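RRNA adenine N-6-methyltransferase (Saccharopolyspora erythraea, PDB 6NVM) dimethylates one adenine of 23S rRNA with S-adenosyl-L-methionine as methyl donor, which lowers ribosome affinity for macrolide, lincosamide and streptogramin B antibiotics. Local coordinates at residues P157-T161 with R217-R221. Sequence-based numbering, arbitrary orientation.
Sequences PTIET and RLRRR
The R220 side chain runs from E160 past I159 toward P157, alongside the start of strand 159-167, and grips its backbone. Its CG stands anti to the backbone N (chi1 -167°), and the chain runs on extended before bending at chi3. This sets the NE N-H against the carbonyl of I159. The hydrogen bond from R220 NE to I159 O is 2.8 Å long, bent to 146° at the hydrogen, and comes in nearly along the C=O axis. The carbonyl oxygen lies close to the guanidinium plane, at its edge. P157 O sits differently, over one face of the same group and offset toward its rim. P157 O lies 3.4 Å from R220 NE, but the angle is too poor for a hydrogen bond. A water bridges the two segments, donating to T158 O and accepting from R220 NH2. The direct bond goes to the first strand residue, and the water extends the link to T158 in the loop between helix 146-155 and the strand. I159 CG2 meets the R220 methylene CD at 4.2 Å, the two side chains crossing at a slant.

Strands 159-167 and 213-220 are antiparallel neighbours in the seven-stranded sheet of the Rossmann-like class I methyltransferase fold, with order 3-2-1-4-5-7-6. The backbone bond from R220 N to E160 O measures 2.9 Å. T161 and R219 form a non-hydrogen-bonded pair, with CA atoms 4.5 Å apart. Their side chains share one sheet face, where T161 CG2 approaches R219 CG at 4.3 Å. The polar ends turn to other partners: T161 OG1 bonds to A66 O, while R219 forms salt bridges with E67 and E193. T161 CA also makes a CA-H...O contact of 3.2 Å with L218 O.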
# COMPACT_ATOMS: atom_id res chain seq x y z
N PRO A 157 -9.70 0.05 9.25
CA PRO A 157 -9.78 -1.35 9.69
C PRO A 157 -10.61 -2.26 8.79
O PRO A 157 -10.42 -3.48 8.85
CB PRO A 157 -10.39 -1.25 11.10
CG PRO A 157 -11.10 0.05 11.12
CD PRO A 157 -10.31 0.97 10.23
N THR A 158 -11.52 -1.72 7.98
CA THR A 158 -12.37 -2.54 7.13
C THR A 158 -11.91 -2.60 5.68
O THR A 158 -12.58 -3.22 4.85
CB THR A 158 -13.82 -2.04 7.15
OG1 THR A 158 -13.90 -0.79 6.46
CG2 THR A 158 -14.35 -1.88 8.58
N ILE A 159 -10.78 -1.97 5.33
CA ILE A 159 -10.35 -1.98 3.94
C ILE A 159 -10.02 -3.41 3.53
O ILE A 159 -9.53 -4.22 4.33
CB ILE A 159 -9.14 -1.05 3.74
CG1 ILE A 159 -8.91 -0.79 2.25
CG2 ILE A 159 -7.87 -1.63 4.35
CD1 ILE A 159 -7.97 0.37 1.97
N GLU A 160 -10.31 -3.73 2.27
CA GLU A 160 -9.89 -4.99 1.67
C GLU A 160 -8.65 -4.81 0.82
O GLU A 160 -7.62 -5.44 1.09
CB GLU A 160 -11.01 -5.59 0.80
CG GLU A 160 -12.16 -6.16 1.59
CD GLU A 160 -13.02 -7.11 0.78
OE1 GLU A 160 -12.79 -7.23 -0.45
OE2 GLU A 160 -13.92 -7.74 1.36
N THR A 161 -8.72 -3.96 -0.21
CA THR A 161 -7.60 -3.69 -1.09
C THR A 161 -7.47 -2.20 -1.31
O THR A 161 -8.44 -1.44 -1.23
CB THR A 161 -7.75 -4.38 -2.45
OG1 THR A 161 -8.84 -3.78 -3.16
CG2 THR A 161 -8.01 -5.86 -2.26
N ARG A 217 -0.47 -2.40 -5.11
CA ARG A 217 -1.67 -2.81 -4.41
C ARG A 217 -1.33 -3.29 -3.00
O ARG A 217 -0.35 -4.01 -2.81
CB ARG A 217 -2.40 -3.92 -5.18
CG ARG A 217 -3.66 -4.46 -4.50
CD ARG A 217 -4.40 -5.43 -5.43
NE ARG A 217 -3.52 -6.50 -5.89
CZ ARG A 217 -3.81 -7.34 -6.87
NH1 ARG A 217 -4.97 -7.25 -7.52
NH2 ARG A 217 -2.94 -8.28 -7.21
N LEU A 218 -2.13 -2.85 -2.04
CA LEU A 218 -2.15 -3.43 -0.70
C LEU A 218 -3.37 -4.32 -0.57
O LEU A 218 -4.46 -3.96 -1.03
CB LEU A 218 -2.21 -2.34 0.38
CG LEU A 218 -1.20 -1.20 0.33
CD1 LEU A 218 -1.40 -0.29 1.54
CD2 LEU A 218 0.20 -1.74 0.29
N ARG A 219 -3.20 -5.49 0.05
CA ARG A 219 -4.32 -6.36 0.39
C ARG A 219 -4.27 -6.61 1.89
O ARG A 219 -3.26 -7.11 2.40
CB ARG A 219 -4.27 -7.69 -0.37
CG ARG A 219 -4.04 -7.54 -1.87
CD ARG A 219 -4.09 -8.89 -2.60
NE ARG A 219 -5.45 -9.41 -2.64
CZ ARG A 219 -5.96 -10.28 -1.78
NH1 ARG A 219 -5.22 -10.78 -0.80
NH2 ARG A 219 -7.22 -10.66 -1.91
N ARG A 220 -5.34 -6.27 2.59
CA ARG A 220 -5.45 -6.61 4.00
C ARG A 220 -5.74 -8.10 4.13
O ARG A 220 -6.75 -8.58 3.60
CB ARG A 220 -6.54 -5.78 4.68
CG ARG A 220 -6.49 -5.86 6.20
CD ARG A 220 -7.52 -4.97 6.85
NE ARG A 220 -8.86 -5.52 6.69
CZ ARG A 220 -9.35 -6.52 7.40
NH1 ARG A 220 -8.61 -7.11 8.34
NH2 ARG A 220 -10.59 -6.95 7.19
N ARG A 221 -4.87 -8.82 4.82
CA ARG A 221 -5.01 -10.27 4.93
C ARG A 221 -6.27 -10.63 5.70
O ARG A 221 -6.56 -10.05 6.75
CB ARG A 221 -3.79 -10.88 5.64
CG ARG A 221 -2.45 -10.56 5.01
CD ARG A 221 -1.30 -11.19 5.80
NE ARG A 221 0.01 -10.78 5.30
CZ ARG A 221 0.65 -11.37 4.30
NH1 ARG A 221 0.12 -12.41 3.67
NH2 ARG A 221 1.84 -10.91 3.93
O HOH W 1 -12.85 -5.71 5.45